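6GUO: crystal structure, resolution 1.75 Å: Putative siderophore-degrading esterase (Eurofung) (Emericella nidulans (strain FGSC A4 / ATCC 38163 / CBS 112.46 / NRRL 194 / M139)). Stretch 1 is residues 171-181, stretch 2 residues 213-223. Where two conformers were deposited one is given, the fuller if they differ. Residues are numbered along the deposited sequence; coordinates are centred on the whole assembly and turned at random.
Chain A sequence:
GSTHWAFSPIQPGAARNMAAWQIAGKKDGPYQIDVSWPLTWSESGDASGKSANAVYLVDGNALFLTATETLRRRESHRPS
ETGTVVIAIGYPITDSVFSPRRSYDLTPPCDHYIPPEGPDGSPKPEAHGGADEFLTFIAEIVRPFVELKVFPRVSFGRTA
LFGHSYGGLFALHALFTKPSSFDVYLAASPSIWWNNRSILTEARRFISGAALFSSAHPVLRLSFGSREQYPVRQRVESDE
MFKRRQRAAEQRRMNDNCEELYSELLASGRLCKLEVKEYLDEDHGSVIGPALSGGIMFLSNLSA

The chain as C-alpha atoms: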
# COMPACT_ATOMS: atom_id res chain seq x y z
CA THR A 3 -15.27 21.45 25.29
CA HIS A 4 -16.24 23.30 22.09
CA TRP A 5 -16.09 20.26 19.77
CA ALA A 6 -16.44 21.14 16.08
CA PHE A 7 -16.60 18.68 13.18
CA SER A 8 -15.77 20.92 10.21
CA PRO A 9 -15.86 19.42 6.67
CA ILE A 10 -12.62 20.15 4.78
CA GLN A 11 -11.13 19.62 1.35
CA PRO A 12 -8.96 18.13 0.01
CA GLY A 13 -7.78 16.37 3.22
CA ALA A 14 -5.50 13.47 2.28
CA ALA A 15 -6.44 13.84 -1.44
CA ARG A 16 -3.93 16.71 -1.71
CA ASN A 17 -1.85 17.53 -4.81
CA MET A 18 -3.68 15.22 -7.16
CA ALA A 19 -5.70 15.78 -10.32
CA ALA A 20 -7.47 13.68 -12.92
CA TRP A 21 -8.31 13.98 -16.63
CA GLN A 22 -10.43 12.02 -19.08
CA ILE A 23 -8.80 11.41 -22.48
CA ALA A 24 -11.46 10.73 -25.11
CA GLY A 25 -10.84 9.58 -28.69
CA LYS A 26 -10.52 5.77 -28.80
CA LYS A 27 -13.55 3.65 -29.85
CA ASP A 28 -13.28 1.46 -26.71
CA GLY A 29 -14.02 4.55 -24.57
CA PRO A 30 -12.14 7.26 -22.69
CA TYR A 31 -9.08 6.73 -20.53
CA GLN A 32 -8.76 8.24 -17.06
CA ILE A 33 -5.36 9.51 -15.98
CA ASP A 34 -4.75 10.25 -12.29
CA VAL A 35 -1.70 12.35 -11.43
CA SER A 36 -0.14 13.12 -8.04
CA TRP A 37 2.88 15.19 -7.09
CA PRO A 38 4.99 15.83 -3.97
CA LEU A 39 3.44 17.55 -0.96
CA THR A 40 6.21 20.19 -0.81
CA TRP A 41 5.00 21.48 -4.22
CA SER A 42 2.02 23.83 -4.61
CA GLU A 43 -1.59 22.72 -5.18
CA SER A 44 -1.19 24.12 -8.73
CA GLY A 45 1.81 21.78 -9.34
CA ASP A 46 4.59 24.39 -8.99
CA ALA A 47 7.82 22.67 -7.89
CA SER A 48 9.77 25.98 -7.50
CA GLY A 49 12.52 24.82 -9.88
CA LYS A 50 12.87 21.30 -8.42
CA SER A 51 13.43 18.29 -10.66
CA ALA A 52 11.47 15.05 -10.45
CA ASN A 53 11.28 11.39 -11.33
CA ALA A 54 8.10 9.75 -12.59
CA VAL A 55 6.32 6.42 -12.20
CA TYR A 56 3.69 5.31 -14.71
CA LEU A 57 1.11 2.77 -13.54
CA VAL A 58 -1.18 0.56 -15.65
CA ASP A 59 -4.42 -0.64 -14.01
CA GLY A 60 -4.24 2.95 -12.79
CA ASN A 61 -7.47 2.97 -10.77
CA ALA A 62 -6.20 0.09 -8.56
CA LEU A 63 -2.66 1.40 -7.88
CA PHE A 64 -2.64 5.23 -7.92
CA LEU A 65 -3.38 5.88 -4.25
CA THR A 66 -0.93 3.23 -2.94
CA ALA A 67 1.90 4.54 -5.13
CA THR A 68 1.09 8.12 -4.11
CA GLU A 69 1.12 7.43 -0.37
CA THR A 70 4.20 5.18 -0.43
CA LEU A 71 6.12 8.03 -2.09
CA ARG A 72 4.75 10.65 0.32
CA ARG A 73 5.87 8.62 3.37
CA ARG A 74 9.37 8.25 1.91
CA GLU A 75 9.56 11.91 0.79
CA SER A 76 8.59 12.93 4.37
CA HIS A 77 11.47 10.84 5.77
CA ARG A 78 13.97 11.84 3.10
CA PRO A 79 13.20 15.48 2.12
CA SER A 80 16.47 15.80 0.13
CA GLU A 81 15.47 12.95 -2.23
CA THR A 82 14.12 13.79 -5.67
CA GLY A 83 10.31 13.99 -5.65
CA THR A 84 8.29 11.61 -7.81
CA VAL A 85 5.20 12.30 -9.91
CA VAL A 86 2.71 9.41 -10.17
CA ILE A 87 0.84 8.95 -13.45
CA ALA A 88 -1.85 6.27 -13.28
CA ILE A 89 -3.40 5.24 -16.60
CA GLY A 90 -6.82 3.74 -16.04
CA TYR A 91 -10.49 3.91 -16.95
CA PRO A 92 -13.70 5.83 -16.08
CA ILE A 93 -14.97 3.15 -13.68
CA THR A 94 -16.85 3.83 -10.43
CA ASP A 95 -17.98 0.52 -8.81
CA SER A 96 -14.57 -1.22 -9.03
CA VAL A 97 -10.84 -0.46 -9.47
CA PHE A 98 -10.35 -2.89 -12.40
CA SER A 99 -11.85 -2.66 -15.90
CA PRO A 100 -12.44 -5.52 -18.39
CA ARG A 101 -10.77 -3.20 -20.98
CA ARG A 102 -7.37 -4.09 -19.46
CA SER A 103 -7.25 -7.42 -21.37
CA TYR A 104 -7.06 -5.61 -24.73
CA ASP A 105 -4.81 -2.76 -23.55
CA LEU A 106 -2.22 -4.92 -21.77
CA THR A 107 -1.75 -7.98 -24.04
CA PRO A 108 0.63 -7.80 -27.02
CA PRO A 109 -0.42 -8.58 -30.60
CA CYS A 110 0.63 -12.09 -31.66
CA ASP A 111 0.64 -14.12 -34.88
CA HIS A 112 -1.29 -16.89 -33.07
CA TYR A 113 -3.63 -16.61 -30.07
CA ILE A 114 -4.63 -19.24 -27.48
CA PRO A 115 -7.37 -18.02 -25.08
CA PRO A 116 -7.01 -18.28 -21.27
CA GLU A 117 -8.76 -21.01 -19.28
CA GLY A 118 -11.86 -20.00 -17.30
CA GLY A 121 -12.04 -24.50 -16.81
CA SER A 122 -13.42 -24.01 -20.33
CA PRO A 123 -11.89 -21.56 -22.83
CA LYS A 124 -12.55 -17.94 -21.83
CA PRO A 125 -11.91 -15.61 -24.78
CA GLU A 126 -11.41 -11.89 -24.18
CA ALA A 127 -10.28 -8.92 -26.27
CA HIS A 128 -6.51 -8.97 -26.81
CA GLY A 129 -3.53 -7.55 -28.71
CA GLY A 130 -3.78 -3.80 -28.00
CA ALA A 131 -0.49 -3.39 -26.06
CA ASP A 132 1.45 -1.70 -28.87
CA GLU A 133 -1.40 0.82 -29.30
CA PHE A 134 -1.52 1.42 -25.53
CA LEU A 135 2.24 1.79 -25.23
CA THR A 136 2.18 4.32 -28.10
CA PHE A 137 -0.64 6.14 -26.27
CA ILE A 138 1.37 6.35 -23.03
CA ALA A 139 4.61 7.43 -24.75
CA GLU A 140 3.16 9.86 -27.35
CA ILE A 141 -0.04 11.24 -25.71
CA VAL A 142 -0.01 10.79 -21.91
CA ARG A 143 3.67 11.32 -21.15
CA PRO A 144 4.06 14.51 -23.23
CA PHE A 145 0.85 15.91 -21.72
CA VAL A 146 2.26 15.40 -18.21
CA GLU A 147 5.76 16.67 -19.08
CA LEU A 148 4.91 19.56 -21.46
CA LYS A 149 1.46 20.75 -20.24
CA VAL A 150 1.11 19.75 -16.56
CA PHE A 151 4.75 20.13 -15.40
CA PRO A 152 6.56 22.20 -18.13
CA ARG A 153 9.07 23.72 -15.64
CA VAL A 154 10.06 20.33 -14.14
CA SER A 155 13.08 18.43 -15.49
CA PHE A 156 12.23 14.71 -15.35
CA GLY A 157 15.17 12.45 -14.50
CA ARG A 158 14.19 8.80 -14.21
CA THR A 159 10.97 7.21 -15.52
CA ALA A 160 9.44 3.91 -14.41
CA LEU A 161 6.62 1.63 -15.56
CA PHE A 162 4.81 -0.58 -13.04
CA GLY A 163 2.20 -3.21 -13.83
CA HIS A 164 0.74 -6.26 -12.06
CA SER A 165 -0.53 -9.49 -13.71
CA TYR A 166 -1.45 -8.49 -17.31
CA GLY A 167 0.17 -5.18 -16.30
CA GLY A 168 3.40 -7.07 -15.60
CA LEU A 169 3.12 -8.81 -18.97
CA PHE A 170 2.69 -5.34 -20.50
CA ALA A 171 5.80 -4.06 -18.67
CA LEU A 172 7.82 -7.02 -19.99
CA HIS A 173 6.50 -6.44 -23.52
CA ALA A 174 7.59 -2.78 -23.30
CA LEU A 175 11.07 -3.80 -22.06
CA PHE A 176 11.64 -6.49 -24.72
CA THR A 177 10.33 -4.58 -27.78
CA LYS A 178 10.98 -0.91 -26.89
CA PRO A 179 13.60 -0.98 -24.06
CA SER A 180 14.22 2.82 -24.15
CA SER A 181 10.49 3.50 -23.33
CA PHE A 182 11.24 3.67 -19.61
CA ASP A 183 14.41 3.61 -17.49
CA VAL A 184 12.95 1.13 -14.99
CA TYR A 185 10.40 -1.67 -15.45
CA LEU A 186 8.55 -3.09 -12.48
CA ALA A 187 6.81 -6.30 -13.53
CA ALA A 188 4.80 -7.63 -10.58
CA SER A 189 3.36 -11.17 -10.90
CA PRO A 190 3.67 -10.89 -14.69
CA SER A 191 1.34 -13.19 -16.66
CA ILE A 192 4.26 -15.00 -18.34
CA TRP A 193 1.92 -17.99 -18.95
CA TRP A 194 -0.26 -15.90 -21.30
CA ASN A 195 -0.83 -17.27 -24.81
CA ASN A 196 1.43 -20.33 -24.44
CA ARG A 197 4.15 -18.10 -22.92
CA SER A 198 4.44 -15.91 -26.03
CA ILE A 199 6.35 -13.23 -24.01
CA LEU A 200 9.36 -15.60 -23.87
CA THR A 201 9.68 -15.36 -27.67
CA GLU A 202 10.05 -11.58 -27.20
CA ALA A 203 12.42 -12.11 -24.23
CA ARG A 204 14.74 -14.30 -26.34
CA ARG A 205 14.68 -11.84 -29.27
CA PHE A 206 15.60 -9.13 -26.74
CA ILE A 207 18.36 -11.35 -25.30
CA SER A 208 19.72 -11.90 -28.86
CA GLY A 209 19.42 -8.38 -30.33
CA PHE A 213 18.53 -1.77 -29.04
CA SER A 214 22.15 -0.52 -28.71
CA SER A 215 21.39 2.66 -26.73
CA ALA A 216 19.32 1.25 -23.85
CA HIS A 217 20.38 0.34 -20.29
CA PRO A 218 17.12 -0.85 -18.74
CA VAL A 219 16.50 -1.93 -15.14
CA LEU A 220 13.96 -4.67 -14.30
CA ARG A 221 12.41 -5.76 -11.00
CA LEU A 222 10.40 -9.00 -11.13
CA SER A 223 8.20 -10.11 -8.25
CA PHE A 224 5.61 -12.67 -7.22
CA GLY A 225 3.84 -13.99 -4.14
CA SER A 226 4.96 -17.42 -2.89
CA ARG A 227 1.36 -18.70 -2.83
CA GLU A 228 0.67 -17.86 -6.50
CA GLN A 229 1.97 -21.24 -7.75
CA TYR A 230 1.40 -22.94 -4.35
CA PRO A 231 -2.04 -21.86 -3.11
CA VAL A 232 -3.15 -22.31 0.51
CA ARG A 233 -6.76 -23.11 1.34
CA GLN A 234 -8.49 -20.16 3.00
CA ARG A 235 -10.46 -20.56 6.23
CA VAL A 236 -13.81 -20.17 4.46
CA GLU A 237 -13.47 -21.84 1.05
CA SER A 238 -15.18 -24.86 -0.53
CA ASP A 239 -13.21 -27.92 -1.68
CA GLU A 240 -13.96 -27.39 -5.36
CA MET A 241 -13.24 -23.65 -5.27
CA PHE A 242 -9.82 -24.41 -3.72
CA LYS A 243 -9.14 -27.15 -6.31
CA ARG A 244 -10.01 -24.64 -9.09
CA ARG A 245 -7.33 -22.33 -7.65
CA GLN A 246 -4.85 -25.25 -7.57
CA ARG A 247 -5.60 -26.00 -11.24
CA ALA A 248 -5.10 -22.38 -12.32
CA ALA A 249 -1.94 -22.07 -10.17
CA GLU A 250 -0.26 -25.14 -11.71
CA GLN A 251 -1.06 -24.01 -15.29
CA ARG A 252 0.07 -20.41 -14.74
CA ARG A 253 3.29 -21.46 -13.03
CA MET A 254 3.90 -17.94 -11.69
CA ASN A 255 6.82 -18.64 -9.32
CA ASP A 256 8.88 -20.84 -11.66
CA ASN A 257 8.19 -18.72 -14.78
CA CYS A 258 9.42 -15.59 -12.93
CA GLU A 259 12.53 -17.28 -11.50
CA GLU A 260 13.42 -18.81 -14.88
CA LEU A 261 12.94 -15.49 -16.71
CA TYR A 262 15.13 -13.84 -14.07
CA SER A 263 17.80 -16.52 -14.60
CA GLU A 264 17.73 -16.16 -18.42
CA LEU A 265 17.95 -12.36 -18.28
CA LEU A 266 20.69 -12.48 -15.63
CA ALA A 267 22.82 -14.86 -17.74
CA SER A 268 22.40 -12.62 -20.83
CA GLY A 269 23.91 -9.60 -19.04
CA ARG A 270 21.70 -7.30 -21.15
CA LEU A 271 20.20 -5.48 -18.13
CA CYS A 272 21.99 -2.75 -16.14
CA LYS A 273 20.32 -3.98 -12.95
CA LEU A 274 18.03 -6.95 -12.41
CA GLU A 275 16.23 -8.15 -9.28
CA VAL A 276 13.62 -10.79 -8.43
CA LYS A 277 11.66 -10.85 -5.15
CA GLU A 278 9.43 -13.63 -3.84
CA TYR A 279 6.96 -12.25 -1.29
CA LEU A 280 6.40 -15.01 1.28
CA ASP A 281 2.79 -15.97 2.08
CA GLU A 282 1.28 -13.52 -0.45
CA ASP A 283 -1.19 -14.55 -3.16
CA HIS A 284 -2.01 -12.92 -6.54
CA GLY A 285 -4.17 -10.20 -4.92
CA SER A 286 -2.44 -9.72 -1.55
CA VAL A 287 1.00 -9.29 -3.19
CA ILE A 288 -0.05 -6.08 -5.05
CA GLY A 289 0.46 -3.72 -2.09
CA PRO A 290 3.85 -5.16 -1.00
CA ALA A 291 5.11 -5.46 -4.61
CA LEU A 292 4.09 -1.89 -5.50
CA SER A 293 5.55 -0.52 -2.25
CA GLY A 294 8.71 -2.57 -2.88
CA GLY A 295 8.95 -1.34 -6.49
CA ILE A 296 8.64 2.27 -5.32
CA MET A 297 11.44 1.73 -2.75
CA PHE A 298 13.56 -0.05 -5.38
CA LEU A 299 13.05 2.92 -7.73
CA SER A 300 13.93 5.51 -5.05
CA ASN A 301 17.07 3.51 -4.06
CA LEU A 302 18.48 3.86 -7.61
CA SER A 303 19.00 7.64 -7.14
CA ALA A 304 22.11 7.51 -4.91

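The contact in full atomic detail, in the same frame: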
# COMPACT_ATOMS: atom_id res chain seq x y z
N ALA A 171 4.47 -4.58 -19.02
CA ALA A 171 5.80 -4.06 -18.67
C ALA A 171 6.93 -4.84 -19.34
O ALA A 171 7.86 -4.23 -19.89
CB ALA A 171 5.98 -4.05 -17.16
N LEU A 172 6.84 -6.16 -19.31
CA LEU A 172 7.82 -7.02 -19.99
C LEU A 172 7.82 -6.81 -21.50
O LEU A 172 8.89 -6.69 -22.11
CB LEU A 172 7.58 -8.50 -19.65
CG LEU A 172 7.85 -8.90 -18.19
CD1 LEU A 172 7.53 -10.37 -17.98
CD2 LEU A 172 9.28 -8.60 -17.77
N HIS A 173 6.63 -6.74 -22.09
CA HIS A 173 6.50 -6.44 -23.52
C HIS A 173 7.17 -5.11 -23.90
O HIS A 173 7.89 -5.04 -24.90
CB HIS A 173 5.03 -6.45 -23.95
CG HIS A 173 4.83 -6.06 -25.38
ND1 HIS A 173 5.20 -6.87 -26.43
CD2 HIS A 173 4.33 -4.93 -25.93
CE1 HIS A 173 4.92 -6.26 -27.57
NE2 HIS A 173 4.40 -5.08 -27.29
N ALA A 174 6.95 -4.07 -23.09
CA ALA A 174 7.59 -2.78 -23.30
C ALA A 174 9.11 -2.91 -23.25
O ALA A 174 9.80 -2.49 -24.18
CB ALA A 174 7.11 -1.77 -22.27
N LEU A 175 9.63 -3.54 -22.19
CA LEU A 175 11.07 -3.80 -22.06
C LEU A 175 11.68 -4.53 -23.28
O LEU A 175 12.70 -4.09 -23.82
CB LEU A 175 11.37 -4.61 -20.78
CG LEU A 175 12.78 -5.16 -20.58
CD1 LEU A 175 13.81 -4.05 -20.56
CD2 LEU A 175 12.85 -5.97 -19.29
N PHE A 176 11.05 -5.62 -23.70
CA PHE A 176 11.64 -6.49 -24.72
C PHE A 176 11.55 -5.93 -26.14
O PHE A 176 12.42 -6.24 -26.95
CB PHE A 176 11.04 -7.90 -24.67
CG PHE A 176 11.24 -8.61 -23.35
CD1 PHE A 176 12.41 -8.46 -22.60
CD2 PHE A 176 10.25 -9.46 -22.85
CE1 PHE A 176 12.58 -9.11 -21.40
CE2 PHE A 176 10.42 -10.12 -21.65
CZ PHE A 176 11.58 -9.95 -20.92
N THR A 177 10.53 -5.13 -26.43
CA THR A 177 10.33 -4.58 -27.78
C THR A 177 10.71 -3.10 -27.94
O THR A 177 11.06 -2.67 -29.05
CB THR A 177 8.88 -4.78 -28.26
OG1 THR A 177 7.98 -4.01 -27.45
CG2 THR A 177 8.49 -6.25 -28.19
N LYS A 178 10.64 -2.33 -26.86
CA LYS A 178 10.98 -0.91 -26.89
C LYS A 178 11.70 -0.54 -25.58
O LYS A 178 11.18 0.23 -24.78
CB LYS A 178 9.71 -0.08 -27.13
CG LYS A 178 9.95 1.31 -27.72
CD LYS A 178 8.69 1.92 -28.34
CE LYS A 178 7.76 2.55 -27.31
NZ LYS A 178 6.55 3.16 -27.93
N PRO A 179 12.91 -1.11 -25.35
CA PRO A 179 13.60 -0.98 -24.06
C PRO A 179 13.91 0.45 -23.59
O PRO A 179 14.06 0.67 -22.38
CB PRO A 179 14.90 -1.78 -24.25
CG PRO A 179 15.06 -1.93 -25.72
CD PRO A 179 13.68 -1.95 -26.29
N SER A 180 14.01 1.41 -24.51
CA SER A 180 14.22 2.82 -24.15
C SER A 180 12.95 3.55 -23.68
O SER A 180 13.05 4.71 -23.25
CB SER A 180 14.84 3.58 -25.32
OG SER A 180 16.09 3.02 -25.65
N SER A 181 11.78 2.90 -23.75
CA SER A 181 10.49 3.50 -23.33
C SER A 181 10.54 4.08 -21.93
O SER A 181 10.06 5.20 -21.69
CB SER A 181 9.39 2.44 -23.35
OG SER A 181 9.18 1.92 -24.64
N PHE A 213 18.72 -2.34 -30.37
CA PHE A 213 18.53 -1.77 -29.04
C PHE A 213 19.87 -1.37 -28.38
O PHE A 213 20.06 -1.56 -27.17
CB PHE A 213 17.80 -2.77 -28.12
CG PHE A 213 16.56 -3.37 -28.72
CD1 PHE A 213 15.51 -2.56 -29.14
CD2 PHE A 213 16.42 -4.75 -28.83
CE1 PHE A 213 14.36 -3.11 -29.68
CE2 PHE A 213 15.27 -5.31 -29.37
CZ PHE A 213 14.24 -4.49 -29.79
N SER A 214 20.78 -0.80 -29.17
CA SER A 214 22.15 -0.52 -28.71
C SER A 214 22.21 0.51 -27.58
O SER A 214 22.93 0.31 -26.60
CB SER A 214 23.04 -0.06 -29.88
OG SER A 214 22.58 1.17 -30.41
N SER A 215 21.46 1.60 -27.74
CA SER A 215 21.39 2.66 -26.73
C SER A 215 20.18 2.46 -25.81
O SER A 215 19.17 3.15 -25.91
CB SER A 215 21.34 4.04 -27.40
OG SER A 215 21.39 5.07 -26.43
N ALA A 216 20.30 1.47 -24.92
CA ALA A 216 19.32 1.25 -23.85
C ALA A 216 20.00 0.49 -22.72
O ALA A 216 20.71 -0.48 -22.97
CB ALA A 216 18.12 0.47 -24.37
N HIS A 217 19.79 0.95 -21.49
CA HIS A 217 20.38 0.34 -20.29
C HIS A 217 19.28 0.11 -19.25
O HIS A 217 19.31 0.68 -18.17
CB HIS A 217 21.48 1.23 -19.71
CG HIS A 217 22.38 1.84 -20.74
ND1 HIS A 217 22.01 2.93 -21.50
CD2 HIS A 217 23.62 1.50 -21.16
CE1 HIS A 217 22.98 3.24 -22.33
NE2 HIS A 217 23.97 2.39 -22.15
N PRO A 218 18.29 -0.73 -19.60
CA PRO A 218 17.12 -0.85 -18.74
C PRO A 218 17.37 -1.58 -17.42
O PRO A 218 18.31 -2.36 -17.29
CB PRO A 218 16.14 -1.65 -19.60
CG PRO A 218 17.02 -2.47 -20.47
CD PRO A 218 18.20 -1.61 -20.78
N VAL A 219 16.50 -1.29 -16.45
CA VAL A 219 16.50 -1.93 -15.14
C VAL A 219 15.16 -2.65 -15.03
O VAL A 219 14.14 -2.09 -15.41
CB VAL A 219 16.65 -0.87 -14.03
CG1 VAL A 219 16.50 -1.50 -12.65
CG2 VAL A 219 18.00 -0.17 -14.15
N LEU A 220 15.18 -3.88 -14.51
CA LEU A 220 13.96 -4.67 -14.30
C LEU A 220 13.89 -5.20 -12.87
O LEU A 220 14.87 -5.74 -12.36
CB LEU A 220 13.89 -5.85 -15.27
CG LEU A 220 12.76 -6.87 -15.10
CD1 LEU A 220 11.39 -6.23 -15.29
CD2 LEU A 220 12.94 -8.04 -16.04
N ARG A 221 12.72 -5.07 -12.24
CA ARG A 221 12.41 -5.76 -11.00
C ARG A 221 11.22 -6.69 -11.25
O ARG A 221 10.15 -6.22 -11.62
CB ARG A 221 12.07 -4.80 -9.86
CG ARG A 221 11.98 -5.50 -8.51
CD ARG A 221 11.76 -4.52 -7.38
NE ARG A 221 12.01 -5.12 -6.05
CZ ARG A 221 11.08 -5.47 -5.16
NH1 ARG A 221 11.47 -6.00 -4.00
NH2 ARG A 221 9.78 -5.30 -5.38
N LEU A 222 11.45 -7.99 -11.07
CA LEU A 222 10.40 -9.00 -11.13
C LEU A 222 9.96 -9.32 -9.72
O LEU A 222 10.76 -9.28 -8.79
CB LEU A 222 10.93 -10.28 -11.78
CG LEU A 222 11.12 -10.19 -13.29
CD1 LEU A 222 12.10 -11.24 -13.77
CD2 LEU A 222 9.79 -10.32 -14.00
N SER A 223 8.69 -9.66 -9.55
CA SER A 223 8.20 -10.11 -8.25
C SER A 223 7.01 -11.04 -8.37
O SER A 223 6.33 -11.07 -9.40
CB SER A 223 7.87 -8.92 -7.35
OG SER A 223 6.72 -8.22 -7.81

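The contact is a predominantly apolar packing of a helix and the turn that follows it against a strand and the loop that leads into it, supplemented by one weak hydrogen bond at its exposed end. Together the two stretches bury 481 Å² of surface. The axes of helix 171-177 and strand 219-223 approach to 10.6 Å, a spacing bridged by side chains rather than by backbone, and their N-to-C directions lie 153° apart, so the two segments run roughly antiparallel. The backbones come nearer beyond the helix, where the CA atoms of Ser 180 and Ala 216 are 5.3 Å apart.

Leucines fill the space between helix and strand. Leu 175 points toward the strand and, with chi1 t and chi2 p, sets CD1 3.5 Å from CB of Pro 218 and CD2 3.9 Å from CD2 of Leu 220, so its two methyls meet different partners, two residues apart in the sequence. One turn earlier, Leu 172 leaves its backbone sideways, but its m,t rotamer brings the end of the side chain nearer: its CD2 lies 4.0 Å from CD1 of Leu 220 and 4.2 Å from CD2 of Leu 222. Leu 220, itself pointing toward the helix, is thereby touched by both helix leucines. The neighbours of Leu 220 show the alternation expected of a strand: Val 219 points away, and the side chain of Arg 221 is out of reach, its guanidinium hydrogen-bonded elsewhere in the structure. Branched aliphatic residues suit this buried layer because they fill space without leaving polar groups unpaired.

Past the helix, Lys 178 is the first residue to leave helical phi/psi, at -142/66, and a type I turn runs from it to Ser 181. The turn is closed by the backbone bond from Ser 181 N to Lys 178 O (2.9 Å) and reinforced by Ser 181 OG donating to the same Lys 178 O at 2.6 Å. Pro 179, at the second position of this turn, where a phi of -59° fits the proline ring, points toward the other stretch and has 71 Å² covered by it. Its CD is 3.4 Å from CD1 of Phe 213, its CB 3.9 Å from CB of Ala 216, and the same CB 4.4 Å from CG of Pro 218.

Phe 213 is exposed overall, yet it too has 71 Å² covered here. Its ring lies obliquely to the end of the helix, with CE1 3.4 Å from Thr 177 O and CZ 3.8 Å from Phe 176 O. The Thr 177 side chain points away from this stretch; its OG1 donates instead to His 173 O at 2.8 Å, satisfying the hydroxyl within its own helix.

At the exposed end, Ser 180 OG donates a weak hydrogen bond to Ser 215 O at 3.1 Å. The same OG lies 3.5 Å from Ala 216 CB, a small methyl that fits the close backbone approach.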